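Local coordinates for protein nicotinamide-nucleotide adenylyltransferase NadR family / Ribosylnicotinamide kinase (Lactococcus lactis subsp. cremoris, PDB 6GYE) that probably phosphorylates nicotinamide riboside with its kinase domain and, through a nucleotidyltransferase-like domain, may adenylylate the resulting mononucleotide on the way to NAD+, at residues T169-R173 with V174-H178; P25-T28 with G29-Q32; L70-A73 with F74-E77; S156-Q159 with I160-N163. All blocks are in the same frame, centred on the assembly; numbering follows the deposited sequence.

Interaction 1: T169-R173 with V174-H178. With NNR (Nicotinamide riboside), chain I; SO4 (sulfate ion), chain D.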
loop_
_atom_site.group_PDB
_atom_site.type_symbol
_atom_site.label_atom_id
_atom_site.label_comp_id
_atom_site.label_asym_id
_atom_site.label_seq_id
_atom_site.Cartn_x
_atom_site.Cartn_y
_atom_site.Cartn_z
ATOM N N THR A 169 0.836 -13.808 1.145
ATOM C CA THR A 169 1.205 -14.377 -0.147
ATOM C C THR A 169 0.024 -14.458 -1.112
ATOM O O THR A 169 0.240 -14.546 -2.320
ATOM C CB THR A 169 1.833 -15.768 0.017
ATOM O OG1 THR A 169 0.903 -16.649 0.652
ATOM C CG2 THR A 169 3.127 -15.710 0.810
ATOM N N HIS A 170 -1.209 -14.392 -0.618
ATOM C CA HIS A 170 -2.380 -14.453 -1.480
ATOM C C HIS A 170 -2.834 -13.099 -1.986
ATOM O O HIS A 170 -3.650 -13.055 -2.910
ATOM C CB HIS A 170 -3.540 -15.142 -0.748
ATOM C CG HIS A 170 -3.244 -16.565 -0.400
ATOM N ND1 HIS A 170 -3.822 -17.211 0.668
ATOM C CD2 HIS A 170 -2.394 -17.457 -0.960
ATOM C CE1 HIS A 170 -3.353 -18.443 0.741
ATOM N NE2 HIS A 170 -2.485 -18.618 -0.237
ATOM N N ILE A 171 -2.331 -12.008 -1.406
ATOM C CA ILE A 171 -2.655 -10.669 -1.883
ATOM C C ILE A 171 -1.956 -10.419 -3.214
ATOM O O ILE A 171 -0.759 -10.687 -3.361
ATOM C CB ILE A 171 -2.228 -9.615 -0.852
ATOM C CG1 ILE A 171 -2.802 -9.940 0.522
ATOM C CG2 ILE A 171 -2.644 -8.212 -1.311
ATOM C CD1 ILE A 171 -2.306 -8.979 1.601
ATOM N N ASN A 172 -2.695 -9.891 -4.187
ATOM C CA ASN A 172 -2.076 -9.510 -5.450
ATOM C C ASN A 172 -1.021 -8.427 -5.213
ATOM O O ASN A 172 -1.247 -7.479 -4.456
ATOM C CB ASN A 172 -3.137 -9.016 -6.436
ATOM C CG ASN A 172 -2.533 -8.591 -7.783
ATOM O OD1 ASN A 172 -2.057 -7.460 -7.949
ATOM N ND2 ASN A 172 -2.531 -9.513 -8.739
ATOM N N ARG A 173 0.130 -8.557 -5.896
ATOM C CA ARG A 173 1.301 -7.734 -5.562
ATOM C C ARG A 173 1.037 -6.234 -5.685
ATOM O O ARG A 173 1.544 -5.453 -4.870
ATOM C CB ARG A 173 2.489 -8.142 -6.436
ATOM C CG ARG A 173 3.033 -9.518 -6.034
ATOM C CD ARG A 173 4.190 -9.948 -6.904
ATOM N NE ARG A 173 4.516 -11.353 -6.667
ATOM C CZ ARG A 173 5.344 -11.779 -5.709
ATOM N NH1 ARG A 173 5.935 -10.905 -4.892
ATOM N NH2 ARG A 173 5.584 -13.078 -5.564
ATOM N N VAL A 174 0.208 -5.818 -6.643
ATOM C CA VAL A 174 -0.115 -4.399 -6.790
ATOM C C VAL A 174 -0.787 -3.842 -5.540
ATOM O O VAL A 174 -0.673 -2.647 -5.242
ATOM C CB VAL A 174 -0.988 -4.188 -8.042
ATOM C CG1 VAL A 174 -1.268 -2.711 -8.240
ATOM C CG2 VAL A 174 -0.266 -4.750 -9.265
ATOM N N PHE A 175 -1.481 -4.683 -4.785
ATOM C CA PHE A 175 -2.162 -4.211 -3.589
ATOM C C PHE A 175 -1.291 -4.269 -2.340
ATOM O O PHE A 175 -1.730 -3.790 -1.289
ATOM C CB PHE A 175 -3.446 -5.032 -3.338
ATOM C CG PHE A 175 -4.579 -4.705 -4.281
ATOM C CD1 PHE A 175 -4.609 -5.226 -5.567
ATOM C CD2 PHE A 175 -5.599 -3.844 -3.886
ATOM C CE1 PHE A 175 -5.643 -4.904 -6.442
ATOM C CE2 PHE A 175 -6.645 -3.519 -4.752
ATOM C CZ PHE A 175 -6.669 -4.053 -6.027
ATOM N N ARG A 176 -0.069 -4.819 -2.421
ATOM C CA ARG A 176 0.652 -5.170 -1.194
ATOM C C ARG A 176 1.148 -3.943 -0.438
ATOM O O ARG A 176 1.183 -3.946 0.801
ATOM C CB ARG A 176 1.799 -6.131 -1.497
ATOM C CG ARG A 176 1.277 -7.564 -1.693
ATOM C CD ARG A 176 2.383 -8.572 -1.984
ATOM N NE ARG A 176 1.828 -9.867 -2.378
ATOM C CZ ARG A 176 2.548 -10.984 -2.486
ATOM N NH1 ARG A 176 3.856 -10.982 -2.220
ATOM N NH2 ARG A 176 1.965 -12.109 -2.876
ATOM N N ARG A 177 1.552 -2.897 -1.155
ATOM C CA ARG A 177 2.058 -1.696 -0.497
ATOM C C ARG A 177 1.031 -1.128 0.472
ATOM O O ARG A 177 1.369 -0.753 1.606
ATOM C CB ARG A 177 2.455 -0.661 -1.553
ATOM C CG ARG A 177 2.463 0.768 -1.051
ATOM C CD ARG A 177 2.899 1.724 -2.148
ATOM N NE ARG A 177 1.818 2.160 -3.029
ATOM C CZ ARG A 177 1.578 1.654 -4.242
ATOM N NH1 ARG A 177 2.343 0.670 -4.735
ATOM N NH2 ARG A 177 0.567 2.134 -4.966
ATOM N N HIS A 178 -0.240 -1.106 0.053
ATOM C CA HIS A 178 -1.303 -0.547 0.881
ATOM C C HIS A 178 -1.415 -1.266 2.218
ATOM O O HIS A 178 -1.716 -0.637 3.243
ATOM C CB HIS A 178 -2.632 -0.618 0.131
ATOM C CG HIS A 178 -3.793 -0.090 0.912
ATOM N ND1 HIS A 178 -4.114 1.251 0.953
ATOM C CD2 HIS A 178 -4.710 -0.720 1.689
ATOM C CE1 HIS A 178 -5.180 1.422 1.717
ATOM N NE2 HIS A 178 -5.557 0.244 2.179
HETATM O O2R NNR I . 6.068 4.060 -2.286
HETATM C C2R NNR I . 5.002 4.236 -1.343
HETATM C C3R NNR I . 3.658 4.495 -2.013
HETATM O O3R NNR I . 3.747 4.520 -3.443
HETATM C C4R NNR I . 3.187 5.848 -1.504
HETATM C C5R NNR I . 1.852 5.732 -0.781
HETATM O O5R NNR I . 1.467 7.018 -0.281
HETATM O O4R NNR I . 4.179 6.352 -0.606
HETATM C C1R NNR I . 5.281 5.451 -0.472
HETATM N N1 NNR I . 5.415 5.036 0.926
HETATM C C2 NNR I . 6.355 5.600 1.696
HETATM C C6 NNR I . 4.596 4.096 1.417
HETATM C C5 NNR I . 4.702 3.683 2.741
HETATM C C4 NNR I . 5.667 4.253 3.558
HETATM C C3 NNR I . 6.503 5.224 3.026
HETATM C C7 NNR I . 7.558 5.863 3.878
HETATM O O7 NNR I . 8.539 6.357 3.346
HETATM N N7 NNR I . 7.396 5.873 5.201
HETATM S S SO4 D . -1.804 2.923 -1.575
HETATM O O1 SO4 D . -1.885 1.705 -2.360
HETATM O O2 SO4 D . -0.999 3.901 -2.310
HETATM O O3 SO4 D . -3.127 3.491 -1.357
HETATM O O4 SO4 D . -1.213 2.633 -0.269
HETATM O O HOH W 1 2.705 -3.065 -3.772
#
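The linker that leads from the nucleotidyltransferase-like part of the chain into the kinase part turns at Ile171-Arg176, where the Arg176 side chain folds back over the preceding loop. Its chain runs extended from CG to NE and ends in a side-on grip on one carbonyl: NE reaches Ile171 O at 2.9 Å and NH2 reaches the same oxygen at 3.1 Å. That oxygen lies within about 5° of the guanidinium plane, so the two bonds fix the rotation of the group. Over one face, CG of Arg173 sits 3.8 Å above the plane. The two arginines run side by side, and Arg173 NH1 comes within 3.4 Å of Arg176 NH1, a like-charge approach. The turn leads into the short, weakly bonded helix that carries Arg177 of the nicotinamide riboside pocket. Just ahead of it, Asn172 OD1 accepts from Val174 N at 3.1 Å, while Asn172 O takes Phe175 N at 2.8 Å. With Asn172 CG anti to the backbone N (chi1 180°), OD1 lies against the Val174 side chain, and ND2 bonds to Gln31. Ile171 CG2 packs on Phe175 CB at 3.9 Å, and the Phe175 ring meets Tyr69 edge-to-face.

Interaction 2: P25-T28 with G29-Q32. With SO4 (sulfate ion), chain E.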
loop_
_atom_site.group_PDB
_atom_site.type_symbol
_atom_site.label_atom_id
_atom_site.label_comp_id
_atom_site.label_asym_id
_atom_site.label_seq_id
_atom_site.Cartn_x
_atom_site.Cartn_y
_atom_site.Cartn_z
ATOM N N PRO A 25 -8.892 -6.388 -1.268
ATOM C CA PRO A 25 -8.070 -6.425 -2.478
ATOM C C PRO A 25 -8.353 -7.578 -3.421
ATOM O O PRO A 25 -9.042 -8.518 -3.056
ATOM C CB PRO A 25 -6.673 -6.592 -1.900
ATOM C CG PRO A 25 -6.923 -7.565 -0.751
ATOM C CD PRO A 25 -8.297 -7.227 -0.210
ATOM N N LEU A 26 -7.807 -7.486 -4.633
ATOM C CA LEU A 26 -7.642 -8.651 -5.491
ATOM C C LEU A 26 -6.737 -9.674 -4.808
ATOM O O LEU A 26 -5.702 -9.311 -4.243
ATOM C CB LEU A 26 -7.039 -8.213 -6.826
ATOM C CG LEU A 26 -6.627 -9.279 -7.840
ATOM C CD1 LEU A 26 -7.848 -9.967 -8.403
ATOM C CD2 LEU A 26 -5.839 -8.610 -8.965
ATOM N N HIS A 27 -7.125 -10.951 -4.838
ATOM C CA HIS A 27 -6.281 -11.993 -4.251
ATOM C C HIS A 27 -6.334 -13.244 -5.119
ATOM O O HIS A 27 -7.023 -13.287 -6.142
ATOM C CB HIS A 27 -6.666 -12.288 -2.793
ATOM C CG HIS A 27 -8.073 -12.769 -2.611
ATOM N ND1 HIS A 27 -8.483 -14.039 -2.968
ATOM C CD2 HIS A 27 -9.162 -12.155 -2.088
ATOM C CE1 HIS A 27 -9.767 -14.180 -2.682
ATOM N NE2 HIS A 27 -10.201 -13.055 -2.143
ATOM N N THR A 28 -5.578 -14.271 -4.711
ATOM C CA THR A 28 -5.398 -15.421 -5.589
ATOM C C THR A 28 -6.687 -16.213 -5.783
ATOM O O THR A 28 -6.820 -16.899 -6.804
ATOM C CB THR A 28 -4.277 -16.346 -5.074
ATOM O OG1 THR A 28 -4.514 -16.680 -3.729
ATOM C CG2 THR A 28 -2.940 -15.657 -5.117
ATOM N N GLY A 29 -7.637 -16.133 -4.839
ATOM C CA GLY A 29 -8.941 -16.746 -5.068
ATOM C C GLY A 29 -9.633 -16.177 -6.296
ATOM O O GLY A 29 -10.108 -16.925 -7.155
ATOM N N HIS A 30 -9.690 -14.837 -6.400
ATOM C CA HIS A 30 -10.153 -14.195 -7.629
ATOM C C HIS A 30 -9.378 -14.711 -8.829
ATOM O O HIS A 30 -9.959 -15.064 -9.870
ATOM C CB HIS A 30 -9.984 -12.675 -7.551
ATOM C CG HIS A 30 -10.823 -12.006 -6.505
ATOM N ND1 HIS A 30 -10.273 -11.284 -5.466
ATOM C CD2 HIS A 30 -12.166 -11.888 -6.376
ATOM C CE1 HIS A 30 -11.243 -10.786 -4.718
ATOM N NE2 HIS A 30 -12.401 -11.135 -5.252
ATOM N N GLN A 31 -8.047 -14.716 -8.709
ATOM C CA GLN A 31 -7.211 -14.929 -9.880
ATOM C C GLN A 31 -7.386 -16.334 -10.428
ATOM O O GLN A 31 -7.399 -16.526 -11.647
ATOM C CB GLN A 31 -5.757 -14.622 -9.533
ATOM C CG GLN A 31 -5.578 -13.142 -9.275
ATOM C CD GLN A 31 -4.322 -12.781 -8.491
ATOM O OE1 GLN A 31 -4.196 -11.658 -8.010
ATOM N NE2 GLN A 31 -3.400 -13.732 -8.345
ATOM N N GLN A 32 -7.521 -17.325 -9.545
ATOM C CA GLN A 32 -7.752 -18.687 -10.009
ATOM C C GLN A 32 -9.076 -18.795 -10.748
ATOM O O GLN A 32 -9.168 -19.500 -11.757
ATOM C CB GLN A 32 -7.681 -19.666 -8.835
ATOM C CG GLN A 32 -6.233 -19.909 -8.424
ATOM C CD GLN A 32 -6.031 -19.967 -6.918
ATOM O OE1 GLN A 32 -6.896 -20.425 -6.180
ATOM N NE2 GLN A 32 -4.898 -19.442 -6.453
HETATM S S SO4 E . -15.088 -9.231 -3.601
HETATM O O1 SO4 E . -14.824 -10.538 -4.191
HETATM O O2 SO4 E . -13.840 -8.576 -3.194
HETATM O O3 SO4 E . -15.786 -8.471 -4.631
HETATM O O4 SO4 E . -15.919 -9.340 -2.403
#
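His27 holds its ring between its own backbone N and carbonyl carbon (chi1 60°), which brings ND1 forward to Gly29 N, while His30 sets CG anti to its carbonyl carbon (chi1 -65°) and returns ND1 to His27 N. The result is a capping box at the start of helix 28-40, with His27 as N-cap, and these two histidines are the first and last of an HTGH sequence that fits the HIGH-type motif of nucleotidyltransferases. Gly29 N donates to His27 ND1 at 2.9 Å, tilted somewhat from the ring plane. The reciprocal bond, His27 N to His30 ND1, is 3.2 Å long and lies in the plane of the His30 ring. The rings meet obliquely, with His30 ND1 over the centre of one His27 face, and His27 NE2 is bonded to Ile153 O. Each imidazole therefore has both nitrogens engaged, which fixes how it is turned. Behind the box, Leu26 CD1 packs against His30 CB at 3.6 Å, and its CG meets Gln31 OE1, an oxygen that accepts from Asn172. The first helical turn closes with Gln31 N on His27 O. On the far edge of its ring, His30 NE2 gives a nearly straight bond (176°) to O1 of a sulfate also held by the backbone of Thr22 and Phe23, NE2 and O1 being 2.7 Å apart.

Interaction 3: L70-A73 with F74-E77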
loop_
_atom_site.group_PDB
_atom_site.type_symbol
_atom_site.label_atom_id
_atom_site.label_comp_id
_atom_site.label_asym_id
_atom_site.label_seq_id
_atom_site.Cartn_x
_atom_site.Cartn_y
_atom_site.Cartn_z
ATOM N N LEU A 70 -6.253 -2.976 -10.803
ATOM C CA LEU A 70 -6.621 -4.133 -11.615
ATOM C C LEU A 70 -6.049 -4.031 -13.021
ATOM O O LEU A 70 -5.564 -5.025 -13.578
ATOM C CB LEU A 70 -8.148 -4.282 -11.678
ATOM C CG LEU A 70 -8.911 -5.163 -10.674
ATOM C CD1 LEU A 70 -8.818 -6.633 -11.034
ATOM C CD2 LEU A 70 -8.417 -4.952 -9.268
ATOM N N ARG A 71 -6.118 -2.839 -13.624
ATOM C CA ARG A 71 -5.558 -2.674 -14.957
ATOM C C ARG A 71 -4.087 -3.043 -14.961
ATOM O O ARG A 71 -3.614 -3.740 -15.864
ATOM C CB ARG A 71 -5.751 -1.239 -15.451
ATOM C CG ARG A 71 -7.121 -0.953 -16.034
ATOM C CD ARG A 71 -7.315 -1.621 -17.384
ATOM N NE ARG A 71 -8.565 -1.185 -18.009
ATOM C CZ ARG A 71 -8.701 -0.057 -18.703
ATOM N NH1 ARG A 71 -7.668 0.752 -18.884
ATOM N NH2 ARG A 71 -9.868 0.264 -19.235
ATOM N N GLU A 72 -3.356 -2.611 -13.935
ATOM C CA GLU A 72 -1.948 -2.959 -13.844
ATOM C C GLU A 72 -1.783 -4.455 -13.610
ATOM O O GLU A 72 -0.905 -5.093 -14.205
ATOM C CB GLU A 72 -1.277 -2.143 -12.737
ATOM C CG GLU A 72 0.225 -2.315 -12.691
ATOM C CD GLU A 72 0.905 -1.584 -11.526
ATOM O OE1 GLU A 72 0.351 -0.594 -10.973
ATOM O OE2 GLU A 72 2.007 -2.033 -11.150
ATOM N N ALA A 73 -2.634 -5.029 -12.757
ATOM C CA ALA A 73 -2.512 -6.440 -12.410
ATOM C C ALA A 73 -2.697 -7.324 -13.623
ATOM O O ALA A 73 -2.050 -8.368 -13.723
ATOM C CB ALA A 73 -3.527 -6.815 -11.331
ATOM N N PHE A 74 -3.551 -6.922 -14.559
ATOM C CA PHE A 74 -3.795 -7.682 -15.778
ATOM C C PHE A 74 -3.226 -6.967 -17.013
ATOM O O PHE A 74 -3.810 -6.999 -18.099
ATOM C CB PHE A 74 -5.292 -7.986 -15.896
ATOM C CG PHE A 74 -5.804 -8.928 -14.804
ATOM C CD1 PHE A 74 -5.624 -10.307 -14.912
ATOM C CD2 PHE A 74 -6.397 -8.429 -13.650
ATOM C CE1 PHE A 74 -6.059 -11.183 -13.913
ATOM C CE2 PHE A 74 -6.833 -9.285 -12.637
ATOM C CZ PHE A 74 -6.668 -10.677 -12.768
ATOM N N ASN A 75 -2.052 -6.334 -16.875
ATOM C CA ASN A 75 -1.492 -5.536 -17.969
ATOM C C ASN A 75 -0.831 -6.366 -19.061
ATOM O O ASN A 75 -0.352 -5.794 -20.044
ATOM C CB ASN A 75 -0.484 -4.497 -17.445
ATOM C CG ASN A 75 0.774 -5.120 -16.815
ATOM O OD1 ASN A 75 0.941 -6.332 -16.761
ATOM N ND2 ASN A 75 1.675 -4.261 -16.354
ATOM N N ASP A 76 -0.772 -7.679 -18.912
ATOM C CA ASP A 76 -0.076 -8.553 -19.850
ATOM C C ASP A 76 -0.969 -9.716 -20.247
ATOM O O ASP A 76 -0.542 -10.874 -20.249
ATOM C CB ASP A 76 1.245 -9.052 -19.256
ATOM C CG ASP A 76 2.103 -9.796 -20.273
ATOM O OD1 ASP A 76 1.959 -9.558 -21.492
ATOM O OD2 ASP A 76 2.906 -10.651 -19.850
ATOM N N GLU A 77 -2.247 -9.432 -20.508
ATOM C CA GLU A 77 -3.231 -10.448 -20.868
ATOM C C GLU A 77 -3.845 -10.130 -22.223
ATOM O O GLU A 77 -4.299 -9.005 -22.466
ATOM C CB GLU A 77 -4.338 -10.568 -19.822
ATOM C CG GLU A 77 -3.863 -10.908 -18.411
ATOM C CD GLU A 77 -3.374 -12.343 -18.277
ATOM O OE1 GLU A 77 -3.621 -13.148 -19.214
ATOM O OE2 GLU A 77 -2.727 -12.644 -17.243
HETATM O O HOH W 2 -1.008 -9.663 -16.661
#
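Helix 63-73 ends with Phe74 N still bonded to Leu70 O at 2.9 Å, after which Phe74 leaves helical geometry (phi/psi -110°/38°) and Asn75 N turns back to Glu72 O at 3.2 Å. This is the C-terminal end of a helix in the Rossmann-like nucleotidyltransferase fold, where the chain turns toward strand 80-86 of the parallel sheet. The Phe74 side chain places CG anti to its carbonyl carbon (chi1 -66°), and the ring lies alongside Leu70, both side chains pointing the same way. Leu70 CD1 touches the rim of the ring at CE2, 3.7 Å away, while the neighbouring CD2 passes 3.5 Å from Leu70 O, which lies near the ring plane. Ala73 CB adds a further apolar contact to CD2. Beyond this pair, Phe74 reaches Leu46 of strand 43-50 and Ile34 and Tyr35 of helix 28-40, so the aromatic ring plugs the helix end into the core. Cut back to an alanine, this position would probably leave Leu70 CD1 without its aromatic neighbour and open a gap between the helix end, strand 43-50 and helix 28-40. On the outer side, Asn75 lays its amide carbon CG 3.1 Å from Glu72 O. Past it, a water accepts from Asp76 N and makes weak bonds to Ala73 O and Glu77 OE2, the latter also bonded to the Tyr35 hydroxyl. The water stands 3.0 Å from Asp76 N.

Interaction 4: S156-Q159 with I160-N163. With SO4 (sulfate ion), chain H.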
loop_
_atom_site.group_PDB
_atom_site.type_symbol
_atom_site.label_atom_id
_atom_site.label_comp_id
_atom_site.label_asym_id
_atom_site.label_seq_id
_atom_site.Cartn_x
_atom_site.Cartn_y
_atom_site.Cartn_z
ATOM N N SER A 156 -11.995 -14.991 2.257
ATOM C CA SER A 156 -10.578 -14.693 2.088
ATOM C C SER A 156 -10.349 -13.194 2.083
ATOM O O SER A 156 -9.449 -12.690 2.763
ATOM C CB SER A 156 -10.042 -15.319 0.798
ATOM O OG SER A 156 -9.896 -16.717 0.965
ATOM N N ALA A 157 -11.179 -12.457 1.341
ATOM C CA ALA A 157 -11.046 -11.002 1.322
ATOM C C ALA A 157 -11.216 -10.423 2.722
ATOM O O ALA A 157 -10.439 -9.559 3.145
ATOM C CB ALA A 157 -12.060 -10.394 0.358
ATOM N N THR A 158 -12.200 -10.923 3.470
ATOM C CA THR A 158 -12.424 -10.442 4.830
ATOM C C THR A 158 -11.232 -10.755 5.733
ATOM O O THR A 158 -10.801 -9.907 6.524
ATOM C CB THR A 158 -13.710 -11.072 5.380
ATOM O OG1 THR A 158 -14.835 -10.438 4.762
ATOM C CG2 THR A 158 -13.812 -10.895 6.886
ATOM N N GLN A 159 -10.671 -11.960 5.611
ATOM C CA GLN A 159 -9.517 -12.337 6.421
ATOM C C GLN A 159 -8.298 -11.499 6.072
ATOM O O GLN A 159 -7.520 -11.127 6.954
ATOM C CB GLN A 159 -9.235 -13.833 6.250
ATOM C CG GLN A 159 -10.351 -14.722 6.856
ATOM C CD GLN A 159 -10.262 -16.202 6.475
ATOM O OE1 GLN A 159 -9.492 -16.587 5.603
ATOM N NE2 GLN A 159 -11.091 -17.028 7.112
ATOM N N ILE A 160 -8.115 -11.189 4.790
ATOM C CA ILE A 160 -6.975 -10.378 4.372
ATOM C C ILE A 160 -7.068 -8.981 4.973
ATOM O O ILE A 160 -6.092 -8.457 5.523
ATOM C CB ILE A 160 -6.900 -10.343 2.836
ATOM C CG1 ILE A 160 -6.461 -11.710 2.325
ATOM C CG2 ILE A 160 -5.972 -9.252 2.341
ATOM C CD1 ILE A 160 -6.511 -11.831 0.834
ATOM N N ARG A 161 -8.254 -8.371 4.900
ATOM C CA ARG A 161 -8.439 -7.037 5.454
ATOM C C ARG A 161 -8.267 -7.022 6.969
ATOM O O ARG A 161 -7.761 -6.042 7.519
ATOM C CB ARG A 161 -9.819 -6.499 5.068
ATOM C CG ARG A 161 -9.949 -6.132 3.585
ATOM C CD ARG A 161 -11.261 -5.421 3.290
ATOM N NE ARG A 161 -12.404 -6.289 3.497
ATOM C CZ ARG A 161 -12.968 -7.005 2.530
ATOM N NH1 ARG A 161 -12.495 -6.926 1.298
ATOM N NH2 ARG A 161 -13.995 -7.801 2.791
ATOM N N GLU A 162 -8.652 -8.103 7.653
ATOM C CA GLU A 162 -8.482 -8.183 9.104
ATOM C C GLU A 162 -7.017 -8.356 9.500
ATOM O O GLU A 162 -6.569 -7.801 10.512
ATOM C CB GLU A 162 -9.294 -9.339 9.678
ATOM C CG GLU A 162 -10.798 -9.179 9.636
ATOM C CD GLU A 162 -11.522 -10.414 10.180
ATOM O OE1 GLU A 162 -10.852 -11.448 10.414
ATOM O OE2 GLU A 162 -12.756 -10.348 10.379
ATOM N N ASN A 163 -6.268 -9.169 8.762
ATOM C CA ASN A 163 -4.889 -9.492 9.125
ATOM C C ASN A 163 -4.099 -9.783 7.860
ATOM O O ASN A 163 -3.862 -10.948 7.508
ATOM C CB ASN A 163 -4.848 -10.680 10.087
ATOM C CG ASN A 163 -3.469 -10.918 10.675
ATOM O OD1 ASN A 163 -2.482 -10.303 10.267
ATOM N ND2 ASN A 163 -3.395 -11.840 11.632
HETATM S S SO4 H . -14.815 -6.246 6.146
HETATM O O1 SO4 H . -13.618 -6.967 6.566
HETATM O O2 SO4 H . -14.420 -4.988 5.517
HETATM O O3 SO4 H . -15.567 -7.064 5.200
HETATM O O4 SO4 H . -15.650 -5.968 7.310
#
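Arg161 starts back along its helix toward Ala157: CB lies 3.7 Å from Ala157 O and CG 3.5 Å from the same oxygen. From CD the chain bends (chi3 -66°), laying the guanidinium across the preceding turn, so that Ala157 O sits over the centre of one face, 3.6 Å above the plane. That oxygen takes its hydrogen bond from Arg161 N and is only covered by the flat group. NE then turns to a sulfate, with weak bonds to O2 and O1. At the tip the two terminal nitrogens part: NH1 rests on Ala157 CB and bonds to Ala24 O, while NH2 donates to sulfate O3 at 3.0 Å. These last turns of helix 151-162 belong to the nucleotidyltransferase-like domain and resemble its ISSTxxR-type signature, whose arginine faces phosphates in relatives; the sulfate is consistent with such a role. Asn163 N still reaches Gln159 O at 2.9 Å although Asn163 has left helical geometry. A methionine in place of Arg161 would probably cost the sulfate this charged partner and leave Ala24 O without the NH1 donor. Thr158 stands beside the anion, its OG1 bonded weakly to Ser154 O. Its CG2 faces Glu162 OE2 at 3.7 Å, the two side chains running side by side. On the buried side, Ile160 CG1 covers Ser156 O at 3.2 Å and the isoleucine packs on Pro25.

How the interactions relate
Along the chain the order is interaction 2, 3, 4 and then 1, with no nesting. Interactions 2, 3 and 4 belong to the domain built on the five-stranded parallel sheet, while interaction 1 forms the passage toward the kinase domain and its nicotinamide riboside pocket. Interactions 1 and 2, with centres about 10 Å apart, form the middle, each touching the other three: Leu26 packs on Ala73 and Phe74, Pro25 and His27 on Ile160, and a backbone bond joins Thr28 N to His170 O. Interactions 3 and 4, with centres 22 Å apart, do not touch each other. The linker thus packs against three elements of the first domain, which probably helps set how the two domains lie together.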